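Local coordinates for protein VIN1 (Oscarella pearsei, PDB 6BFI) that binds actin filaments and may play a role in cell-cell adhesion, as a sponge member of the vinculin/alpha-catenin family, at residues 399-410 against 449-460. Residues are numbered along the deposited sequence; the frame is centred on the assembly and turned at random.
Sequences RQANFAQKAKEF and STAVVPAARVVL
Segment 399-410, the start of helix 399-427, runs antiparallel to helix 452-460, the segment axes at 164° and 10.9 Å apart at closest approach, with Ala407 facing Val453 where the backbones come near. Phe403 is the knob, set among Val453, Ala456, Arg457 and Leu460; with CG anti to its backbone N (chi1 -178°), the ring reaches toward helix 452-460. Branched Leu460 splits its methyls: CD2 lies over one face of Phe403, 3.8 Å from the ring centroid, a CH-pi contact, and CD1 over one guanidinium face of Arg399, toward its rim. Ala456 has only a methyl, so the ring edge closes on it, CE1 to CB 3.7 Å. Arg457 turns its guanidinium face onto Phe403 CE2. This knob-into-hole packing joins two antiparallel helices, as expected in the all-helical bundles of a vinculin-family protein; helix 381-390 also touches Phe403, and helix 466-493 packs against Val452 and Ala456. Further along, Val452 CG1 sits over a face of Phe410, 3.6 Å from its CE2. At the opposite end Arg399 suits Leu460 O because two terminal nitrogens, NH1 (3.1 Å) and NH2 (2.9 Å), share that oxygen through bent bonds (137° and 146°), near the guanidinium plane. NH2 also donates a hydrogen bond to Ala392 O. A leucine in place of Arg399 would probably leave both oxygens without these donors.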
loop_
_atom_site.group_PDB
_atom_site.type_symbol
_atom_site.label_atom_id
_atom_site.label_comp_id
_atom_site.label_asym_id
_atom_site.label_seq_id
_atom_site.Cartn_x
_atom_site.Cartn_y
_atom_site.Cartn_z
ATOM N N ARG A 399 39.379 23.388 -2.373
ATOM C CA ARG A 399 38.541 22.320 -1.841
ATOM C C ARG A 399 37.165 22.837 -1.432
ATOM O O ARG A 399 36.180 22.090 -1.487
ATOM C CB ARG A 399 39.244 21.654 -0.658
ATOM C CG ARG A 399 39.577 22.607 0.486
ATOM C CD ARG A 399 40.736 22.083 1.319
ATOM N NE ARG A 399 40.469 20.758 1.868
ATOM C CZ ARG A 399 39.860 20.540 3.028
ATOM N NH1 ARG A 399 39.451 21.563 3.765
ATOM N NH2 ARG A 399 39.659 19.300 3.451
ATOM N N GLN A 400 37.080 24.108 -1.031
ATOM C CA GLN A 400 35.796 24.678 -0.636
ATOM C C GLN A 400 34.878 24.856 -1.837
ATOM O O GLN A 400 33.680 24.560 -1.759
ATOM C CB GLN A 400 36.015 26.014 0.074
ATOM C CG GLN A 400 36.877 25.925 1.325
ATOM C CD GLN A 400 36.138 25.320 2.503
ATOM O OE1 GLN A 400 34.909 25.367 2.570
ATOM N NE2 GLN A 400 36.884 24.748 3.442
ATOM N N ALA A 401 35.419 25.339 -2.959
ATOM C CA ALA A 401 34.604 25.519 -4.155
ATOM C C ALA A 401 34.145 24.176 -4.713
ATOM O O ALA A 401 32.967 24.001 -5.053
ATOM C CB ALA A 401 35.386 26.306 -5.208
ATOM N N ASN A 402 35.069 23.214 -4.815
ATOM C CA ASN A 402 34.705 21.872 -5.258
ATOM C C ASN A 402 33.644 21.268 -4.350
ATOM O O ASN A 402 32.657 20.690 -4.823
ATOM C CB ASN A 402 35.945 20.977 -5.297
ATOM C CG ASN A 402 36.873 21.314 -6.447
ATOM O OD1 ASN A 402 36.678 22.307 -7.147
ATOM N ND2 ASN A 402 37.892 20.487 -6.646
ATOM N N PHE A 403 33.826 21.399 -3.034
ATOM C CA PHE A 403 32.863 20.831 -2.100
ATOM C C PHE A 403 31.497 21.489 -2.248
ATOM O O PHE A 403 30.465 20.813 -2.186
ATOM C CB PHE A 403 33.368 20.969 -0.665
ATOM C CG PHE A 403 32.453 20.354 0.352
ATOM C CD1 PHE A 403 32.535 19.004 0.647
ATOM C CD2 PHE A 403 31.499 21.120 1.000
ATOM C CE1 PHE A 403 31.692 18.432 1.578
ATOM C CE2 PHE A 403 30.654 20.553 1.930
ATOM C CZ PHE A 403 30.751 19.207 2.219
ATOM N N ALA A 404 31.470 22.809 -2.438
ATOM C CA ALA A 404 30.202 23.506 -2.618
ATOM C C ALA A 404 29.494 23.030 -3.879
ATOM O O ALA A 404 28.294 22.731 -3.858
ATOM C CB ALA A 404 30.436 25.016 -2.667
ATOM N N GLN A 405 30.231 22.938 -4.990
ATOM C CA GLN A 405 29.617 22.531 -6.249
ATOM C C GLN A 405 29.092 21.101 -6.172
ATOM O O GLN A 405 27.959 20.821 -6.582
ATOM C CB GLN A 405 30.615 22.682 -7.396
ATOM C CG GLN A 405 30.023 22.350 -8.755
ATOM C CD GLN A 405 30.593 23.202 -9.868
ATOM O OE1 GLN A 405 31.810 23.323 -10.014
ATOM N NE2 GLN A 405 29.713 23.809 -10.655
ATOM N N LYS A 406 29.903 20.180 -5.642
ATOM C CA LYS A 406 29.450 18.799 -5.502
ATOM C C LYS A 406 28.271 18.694 -4.545
ATOM O O LYS A 406 27.388 17.848 -4.735
ATOM C CB LYS A 406 30.597 17.908 -5.024
ATOM C CG LYS A 406 31.804 17.874 -5.953
ATOM C CD LYS A 406 31.468 17.240 -7.290
ATOM C CE LYS A 406 32.698 17.153 -8.182
ATOM N NZ LYS A 406 32.404 16.445 -9.461
ATOM N N ALA A 407 28.231 19.547 -3.521
ATOM C CA ALA A 407 27.115 19.528 -2.581
ATOM C C ALA A 407 25.822 19.964 -3.257
ATOM O O ALA A 407 24.786 19.299 -3.126
ATOM C CB ALA A 407 27.427 20.421 -1.380
ATOM N N LYS A 408 25.860 21.082 -3.989
ATOM C CA LYS A 408 24.654 21.548 -4.666
ATOM C C LYS A 408 24.203 20.554 -5.728
ATOM O O LYS A 408 23.000 20.294 -5.880
ATOM C CB LYS A 408 24.894 22.926 -5.283
ATOM C CG LYS A 408 23.615 23.680 -5.598
ATOM C CD LYS A 408 22.751 23.807 -4.352
ATOM C CE LYS A 408 21.416 24.466 -4.658
ATOM N NZ LYS A 408 20.549 24.531 -3.448
ATOM N N GLU A 409 25.157 19.975 -6.463
ATOM C CA GLU A 409 24.807 18.951 -7.441
ATOM C C GLU A 409 24.159 17.746 -6.771
ATOM O O GLU A 409 23.217 17.159 -7.318
ATOM C CB GLU A 409 26.043 18.527 -8.235
ATOM C CG GLU A 409 26.497 19.552 -9.261
ATOM C CD GLU A 409 27.708 19.092 -10.049
ATOM O OE1 GLU A 409 28.301 18.056 -9.684
ATOM O OE2 GLU A 409 28.066 19.768 -11.036
ATOM N N PHE A 410 24.638 17.367 -5.580
ATOM C CA PHE A 410 24.005 16.259 -4.869
ATOM C C PHE A 410 22.579 16.611 -4.462
ATOM O O PHE A 410 21.657 15.803 -4.639
ATOM C CB PHE A 410 24.814 15.861 -3.636
ATOM C CG PHE A 410 24.057 14.954 -2.701
ATOM C CD1 PHE A 410 24.003 13.590 -2.931
ATOM C CD2 PHE A 410 23.372 15.469 -1.610
ATOM C CE1 PHE A 410 23.294 12.756 -2.082
ATOM C CE2 PHE A 410 22.663 14.641 -0.764
ATOM C CZ PHE A 410 22.626 13.281 -1.002
ATOM N N SER A 449 18.497 12.572 3.155
ATOM C CA SER A 449 19.321 13.470 2.355
ATOM C C SER A 449 19.663 14.743 3.119
ATOM O O SER A 449 20.703 15.361 2.857
ATOM C CB SER A 449 18.615 13.810 1.043
ATOM O OG SER A 449 18.417 12.649 0.254
ATOM N N THR A 450 18.813 15.151 4.070
ATOM C CA THR A 450 19.142 16.338 4.859
ATOM C C THR A 450 20.422 16.169 5.678
ATOM O O THR A 450 21.019 17.174 6.083
ATOM C CB THR A 450 17.995 16.708 5.803
ATOM O OG1 THR A 450 17.893 15.734 6.851
ATOM C CG2 THR A 450 16.677 16.785 5.044
ATOM N N ALA A 451 20.864 14.938 5.926
ATOM C CA ALA A 451 22.012 14.684 6.786
ATOM C C ALA A 451 23.303 14.425 6.019
ATOM O O ALA A 451 24.357 14.273 6.645
ATOM C CB ALA A 451 21.724 13.499 7.712
ATOM N N VAL A 452 23.253 14.379 4.688
ATOM C CA VAL A 452 24.431 14.010 3.910
ATOM C C VAL A 452 25.432 15.159 3.852
ATOM O O VAL A 452 26.626 14.976 4.113
ATOM C CB VAL A 452 24.007 13.548 2.503
ATOM C CG1 VAL A 452 25.204 13.490 1.572
ATOM C CG2 VAL A 452 23.326 12.190 2.584
ATOM N N VAL A 453 24.963 16.362 3.505
ATOM C CA VAL A 453 25.878 17.506 3.413
ATOM C C VAL A 453 26.491 17.863 4.755
ATOM O O VAL A 453 27.699 18.147 4.798
ATOM C CB VAL A 453 25.168 18.693 2.735
ATOM C CG1 VAL A 453 26.049 19.931 2.775
ATOM C CG2 VAL A 453 24.807 18.341 1.294
ATOM N N PRO A 454 25.759 17.888 5.880
ATOM C CA PRO A 454 26.422 18.208 7.156
ATOM C C PRO A 454 27.556 17.261 7.514
ATOM O O PRO A 454 28.613 17.718 7.970
ATOM C CB PRO A 454 25.274 18.131 8.170
ATOM C CG PRO A 454 24.072 18.481 7.379
ATOM C CD PRO A 454 24.291 17.853 6.035
ATOM N N ALA A 455 27.373 15.953 7.319
ATOM C CA ALA A 455 28.426 15.000 7.663
ATOM C C ALA A 455 29.654 15.200 6.784
ATOM O O ALA A 455 30.789 15.270 7.279
ATOM C CB ALA A 455 27.898 13.571 7.540
ATOM N N ALA A 456 29.444 15.299 5.470
ATOM C CA ALA A 456 30.556 15.553 4.561
ATOM C C ALA A 456 31.240 16.873 4.876
ATOM O O ALA A 456 32.446 17.015 4.649
ATOM C CB ALA A 456 30.069 15.535 3.113
ATOM N N ARG A 457 30.497 17.847 5.403
ATOM C CA ARG A 457 31.107 19.110 5.797
ATOM C C ARG A 457 31.909 18.972 7.086
ATOM O O ARG A 457 32.898 19.688 7.270
ATOM C CB ARG A 457 30.037 20.193 5.952
ATOM C CG ARG A 457 30.575 21.612 5.820
ATOM C CD ARG A 457 29.477 22.655 5.956
ATOM N NE ARG A 457 28.479 22.560 4.896
ATOM C CZ ARG A 457 28.551 23.220 3.744
ATOM N NH1 ARG A 457 29.578 24.023 3.498
ATOM N NH2 ARG A 457 27.595 23.077 2.835
ATOM N N VAL A 458 31.507 18.065 7.982
ATOM C CA VAL A 458 32.335 17.773 9.147
ATOM C C VAL A 458 33.640 17.125 8.714
ATOM O O VAL A 458 34.714 17.452 9.239
ATOM C CB VAL A 458 31.580 16.887 10.154
ATOM C CG1 VAL A 458 32.501 16.500 11.312
ATOM C CG2 VAL A 458 30.343 17.598 10.673
ATOM N N VAL A 459 33.577 16.198 7.755
ATOM C CA VAL A 459 34.811 15.594 7.262
ATOM C C VAL A 459 35.679 16.638 6.570
ATOM O O VAL A 459 36.902 16.670 6.757
ATOM C CB VAL A 459 34.502 14.409 6.333
ATOM C CG1 VAL A 459 35.765 13.959 5.610
ATOM C CG2 VAL A 459 33.922 13.267 7.133
ATOM N N LEU A 460 35.059 17.517 5.778
ATOM C CA LEU A 460 35.810 18.515 5.023
ATOM C C LEU A 460 36.659 19.390 5.939
ATOM O O LEU A 460 37.790 19.752 5.590
ATOM C CB LEU A 460 34.853 19.383 4.207
ATOM C CG LEU A 460 35.488 20.548 3.444
ATOM C CD1 LEU A 460 36.309 20.042 2.264
ATOM C CD2 LEU A 460 34.433 21.544 2.994
#